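Local coordinates for protein histone-lysine N-methyltransferase, H3 lysine-9 specific SUVH6 (Arabidopsis thaliana, PDB 6A5K) that methylates lysine 9 of histone H3, with S-adenosylmethionine as methyl donor, and probably reads methylated non-CG DNA through its SRA domain, at residues 4-12 against 68-76. The protein carries 1 engineered substitution. Residues are numbered along the deposited sequence; the frame is centred on the assembly and turned at random.
Sequences DSSRNKVKE and EVPGVEVGD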
ATOM      1  N   ASP A   4      -2.927  13.369  12.016  1.00 23.42           N
ATOM      2  CA  ASP A   4      -3.783  12.928  13.108  1.00 37.52           C
ATOM      3  C   ASP A   4      -5.120  12.419  12.576  1.00 38.93           C
ATOM      4  O   ASP A   4      -5.204  11.369  11.900  1.00 21.56           O
ATOM      5  CB  ASP A   4      -3.994  14.071  14.119  1.00 44.76           C
ATOM      6  CG  ASP A   4      -4.338  15.402  13.451  1.00 48.25           C
ATOM      7  OD1 ASP A   4      -5.116  15.397  12.478  1.00 48.70           O
ATOM      8  OD2 ASP A   4      -3.855  16.456  13.902  1.00 57.11           O
ATOM      9  N   SER A   5      -6.168  13.161  12.915  1.00 41.36           N
ATOM     10  CA  SER A   5      -7.358  13.147  12.093  1.00 36.18           C
ATOM     11  C   SER A   5      -6.899  13.508  10.678  1.00 28.61           C
ATOM     12  O   SER A   5      -7.391  12.953   9.704  1.00 21.41           O
ATOM     13  CB  SER A   5      -8.408  14.138  12.597  1.00 39.72           C
ATOM     14  OG  SER A   5      -9.545  14.129  11.752  1.00 38.57           O
ATOM     15  N   SER A   6      -5.943  14.433  10.581  1.00 25.96           N
ATOM     16  CA  SER A   6      -5.373  14.834   9.292  1.00 24.27           C
ATOM     17  C   SER A   6      -4.731  13.669   8.555  1.00 13.39           C
ATOM     18  O   SER A   6      -4.939  13.508   7.356  1.00 15.38           O
ATOM     19  CB  SER A   6      -4.328  15.936   9.477  1.00 27.90           C
ATOM     20  OG  SER A   6      -4.943  17.193   9.674  1.00 34.22           O
ATOM     21  N   ARG A   7      -3.938  12.871   9.268  1.00 15.12           N
ATOM     22  CA  ARG A   7      -3.291  11.707   8.663  1.00 14.43           C
ATOM     23  C   ARG A   7      -4.318  10.739   8.078  1.00 15.20           C
ATOM     24  O   ARG A   7      -4.189  10.283   6.934  1.00 16.52           O
ATOM     25  CB  ARG A   7      -2.420  10.976   9.689  1.00 16.65           C
ATOM     26  CG  ARG A   7      -1.692   9.769   9.122  1.00 14.96           C
ATOM     27  CD  ARG A   7      -0.813  10.173   7.947  1.00 14.03           C
ATOM     28  NE  ARG A   7       0.109   9.117   7.532  1.00 16.80           N
ATOM     29  CZ  ARG A   7       0.822   9.154   6.406  1.00 18.52           C
ATOM     30  NH1 ARG A   7       0.701  10.185   5.580  1.00 14.64           N
ATOM     31  NH2 ARG A   7       1.652   8.162   6.100  1.00 16.76           N
ATOM     32  N   ASN A   8      -5.332  10.415   8.872  1.00 15.13           N
ATOM     33  CA  ASN A   8      -6.387   9.535   8.385  1.00 17.61           C
ATOM     34  C   ASN A   8      -7.129  10.150   7.195  1.00 12.97           C
ATOM     35  O   ASN A   8      -7.428   9.457   6.229  1.00 13.45           O
ATOM     36  CB  ASN A   8      -7.369   9.197   9.505  1.00 21.48           C
ATOM     37  CG  ASN A   8      -6.977   7.938  10.263  1.00 27.63           C
ATOM     38  OD1 ASN A   8      -5.841   7.451  10.165  1.00 19.62           O
ATOM     39  ND2 ASN A   8      -7.918   7.410  11.032  1.00 29.93           N
ATOM     40  N   LYS A   9      -7.409  11.451   7.259  1.00 13.50           N
ATOM     41  CA  LYS A   9      -8.068  12.147   6.149  1.00 16.65           C
ATOM     42  C   LYS A   9      -7.260  12.027   4.851  1.00 14.27           C
ATOM     43  O   LYS A   9      -7.811  11.735   3.786  1.00 12.49           O
ATOM     44  CB  LYS A   9      -8.287  13.626   6.482  1.00 23.44           C
ATOM     45  CG  LYS A   9      -9.325  13.896   7.555  1.00 35.88           C
ATOM     46  CD  LYS A   9      -9.480  15.396   7.802  1.00 45.85           C
ATOM     47  CE  LYS A   9     -10.277  15.678   9.071  1.00 53.47           C
ATOM     48  NZ  LYS A   9     -11.659  16.171   8.790  1.00 57.92           N
ATOM     49  N   VAL A  10      -5.952  12.248   4.945  1.00 14.00           N
ATOM     50  CA  VAL A  10      -5.079  12.138   3.781  1.00 12.64           C
ATOM     51  C   VAL A  10      -5.090  10.712   3.213  1.00 11.50           C
ATOM     52  O   VAL A  10      -5.306  10.503   2.001  1.00 10.01           O
ATOM     53  CB  VAL A  10      -3.640  12.549   4.134  1.00 14.43           C
ATOM     54  CG1 VAL A  10      -2.663  12.155   3.017  1.00 17.21           C
ATOM     55  CG2 VAL A  10      -3.572  14.057   4.412  1.00 11.70           C
ATOM     56  N   LYS A  11      -4.891   9.728   4.090  1.00 10.81           N
ATOM     57  CA  LYS A  11      -4.823   8.346   3.616  1.00 11.28           C
ATOM     58  C   LYS A  11      -6.149   7.898   2.998  1.00 13.01           C
ATOM     59  O   LYS A  11      -6.164   7.263   1.944  1.00 15.03           O
ATOM     60  CB  LYS A  11      -4.407   7.397   4.754  1.00 11.49           C
ATOM     61  CG  LYS A  11      -2.958   7.611   5.205  1.00 14.54           C
ATOM     62  CD  LYS A  11      -2.389   6.392   5.933  1.00 22.68           C
ATOM     63  CE  LYS A  11      -3.055   6.165   7.279  1.00 19.61           C
ATOM     64  NZ  LYS A  11      -2.331   5.135   8.087  1.00 20.26           N
ATOM     65  N   GLU A  12      -7.258   8.244   3.639  1.00 11.54           N
ATOM     66  CA  GLU A  12      -8.569   7.866   3.122  1.00 11.70           C
ATOM     67  C   GLU A  12      -8.906   8.586   1.818  1.00 14.69           C
ATOM     68  O   GLU A  12      -9.622   8.044   0.970  1.00 13.18           O
ATOM     69  CB  GLU A  12      -9.649   8.139   4.164  1.00 16.98           C
ATOM     70  CG  GLU A  12      -9.560   7.200   5.364  1.00 21.00           C
ATOM     71  CD  GLU A  12     -10.514   7.581   6.475  1.00 31.95           C
ATOM     72  OE1 GLU A  12     -11.324   8.505   6.267  1.00 33.89           O
ATOM     73  OE2 GLU A  12     -10.451   6.960   7.556  1.00 37.76           O
ATOM     74  N   GLU A  68       5.573  22.164   5.975  1.00 26.63           N
ATOM     75  CA  GLU A  68       4.880  20.898   6.223  1.00 29.71           C
ATOM     76  C   GLU A  68       3.390  20.959   5.898  1.00 23.07           C
ATOM     77  O   GLU A  68       2.701  21.907   6.263  1.00 25.29           O
ATOM     78  CB  GLU A  68       5.046  20.455   7.683  1.00 34.74           C
ATOM     79  CG  GLU A  68       6.467  20.107   8.121  1.00 43.82           C
ATOM     80  CD  GLU A  68       7.260  21.314   8.595  1.00 55.61           C
ATOM     81  OE1 GLU A  68       6.763  22.453   8.465  1.00 60.19           O
ATOM     82  OE2 GLU A  68       8.378  21.116   9.122  1.00 58.59           O
ATOM     83  N   VAL A  69       2.902  19.923   5.225  1.00 22.61           N
ATOM     84  CA  VAL A  69       1.483  19.777   4.936  1.00 22.07           C
ATOM     85  C   VAL A  69       0.876  18.793   5.930  1.00 20.66           C
ATOM     86  O   VAL A  69       1.335  17.658   6.027  1.00 19.82           O
ATOM     87  CB  VAL A  69       1.250  19.275   3.500  1.00 22.04           C
ATOM     88  CG1 VAL A  69      -0.227  18.988   3.259  1.00 20.04           C
ATOM     89  CG2 VAL A  69       1.792  20.281   2.492  1.00 23.15           C
ATOM     90  N   PRO A  70      -0.156  19.224   6.676  1.00 22.87           N
ATOM     91  CA  PRO A  70      -0.736  18.368   7.721  1.00 23.43           C
ATOM     92  C   PRO A  70      -1.164  16.997   7.186  1.00 18.48           C
ATOM     93  O   PRO A  70      -1.850  16.908   6.168  1.00 16.89           O
ATOM     94  CB  PRO A  70      -1.949  19.175   8.202  1.00 29.05           C
ATOM     95  CG  PRO A  70      -1.590  20.598   7.886  1.00 30.45           C
ATOM     96  CD  PRO A  70      -0.832  20.532   6.595  1.00 23.72           C
ATOM     97  N   GLY A  71      -0.730  15.934   7.853  1.00 16.40           N
ATOM     98  CA  GLY A  71      -1.142  14.596   7.468  1.00 17.21           C
ATOM     99  C   GLY A  71      -0.323  13.975   6.346  1.00 15.04           C
ATOM    100  O   GLY A  71      -0.575  12.840   5.949  1.00 18.69           O
ATOM    101  N   VAL A  72       0.651  14.719   5.829  1.00 13.42           N
ATOM    102  CA  VAL A  72       1.559  14.191   4.819  1.00 14.37           C
ATOM    103  C   VAL A  72       2.934  13.971   5.442  1.00 18.62           C
ATOM    104  O   VAL A  72       3.506  14.880   6.044  1.00 19.02           O
ATOM    105  CB  VAL A  72       1.681  15.131   3.598  1.00 17.08           C
ATOM    106  CG1 VAL A  72       2.692  14.574   2.604  1.00 16.70           C
ATOM    107  CG2 VAL A  72       0.326  15.312   2.931  1.00 17.65           C
ATOM    108  N   GLU A  73       3.469  12.766   5.292  1.00 14.97           N
ATOM    109  CA  GLU A  73       4.685  12.398   6.010  1.00 13.84           C
ATOM    110  C   GLU A  73       5.825  12.021   5.075  1.00 14.76           C
ATOM    111  O   GLU A  73       5.598  11.444   4.012  1.00 14.12           O
ATOM    112  CB  GLU A  73       4.383  11.243   6.977  1.00 16.77           C
ATOM    113  CG  GLU A  73       3.320  11.600   8.015  1.00 29.19           C
ATOM    114  CD  GLU A  73       3.070  10.495   9.021  1.00 48.18           C
ATOM    115  OE1 GLU A  73       3.655   9.403   8.866  1.00 61.15           O
ATOM    116  OE2 GLU A  73       2.286  10.721   9.972  1.00 55.14           O
ATOM    117  N   VAL A  74       7.047  12.356   5.487  1.00 12.64           N
ATOM    118  CA  VAL A  74       8.250  11.962   4.767  1.00 15.10           C
ATOM    119  C   VAL A  74       8.208  10.468   4.443  1.00 14.80           C
ATOM    120  O   VAL A  74       7.917   9.648   5.311  1.00 12.68           O
ATOM    121  CB  VAL A  74       9.518  12.294   5.582  1.00 16.23           C
ATOM    122  CG1 VAL A  74      10.749  11.624   4.985  1.00 14.64           C
ATOM    123  CG2 VAL A  74       9.712  13.810   5.666  1.00 23.32           C
ATOM    124  N   GLY A  75       8.462  10.125   3.184  1.00 12.28           N
ATOM    125  CA  GLY A  75       8.431   8.739   2.753  1.00 13.99           C
ATOM    126  C   GLY A  75       7.148   8.340   2.039  1.00 15.01           C
ATOM    127  O   GLY A  75       7.124   7.310   1.355  1.00 13.47           O
ATOM    128  N   ASP A  76       6.095   9.149   2.178  1.00 11.47           N
ATOM    129  CA  ASP A  76       4.812   8.853   1.532  1.00 14.01           C
ATOM    130  C   ASP A  76       4.989   8.717   0.021  1.00 15.39           C
ATOM    131  O   ASP A  76       5.784   9.436  -0.588  1.00 12.20           O
ATOM    132  CB  ASP A  76       3.770   9.938   1.820  1.00 14.57           C
ATOM    133  CG  ASP A  76       3.132   9.805   3.200  1.00 19.55           C
ATOM    134  OD1 ASP A  76       3.381   8.796   3.900  1.00 20.65           O
ATOM    135  OD2 ASP A  76       2.369  10.721   3.584  1.00 15.95           O
TER
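D76 OD2 accepts two hydrogen bonds, from R7 NH1 (2.7 Å) and E73 N (2.9 Å). The first belongs to an end-on, bidentate salt bridge joining helix 5-29 to an SRA-domain loop of two type II beta turns, V69-V72 and E73-D76. R7 NH2 reaches D76 OD1 at 2.9 Å; both oxygens are met on their syn sides, guanidinium and carboxylate planes 5° apart. The E73 amide comes from above the carboxylate, 61° out of plane, closing the E73-D76 turn onto its own side chain. With its chain bent at chi2 and CG anti to the backbone N, R7 swings its end toward the loop; R7 NH1 also donates to G71 O (3.0 Å), and three near-in-plane bonds fix the guanidinium's rotation. The E73 carboxylate stacks over one face, planes 9° apart, a long, purely electrostatic pairing; K11 CG lies over the other. A leucine in place of R7 would probably leave D76 and E73 without their shared countercharge and G71 O without this donor. G71, with positive phi, brings its CA within 3.8 Å of R7 CA, where a CB would clash with S6 O. One turn on from R7, V10 CG1 packs on V72 CG2 at 4.3 Å.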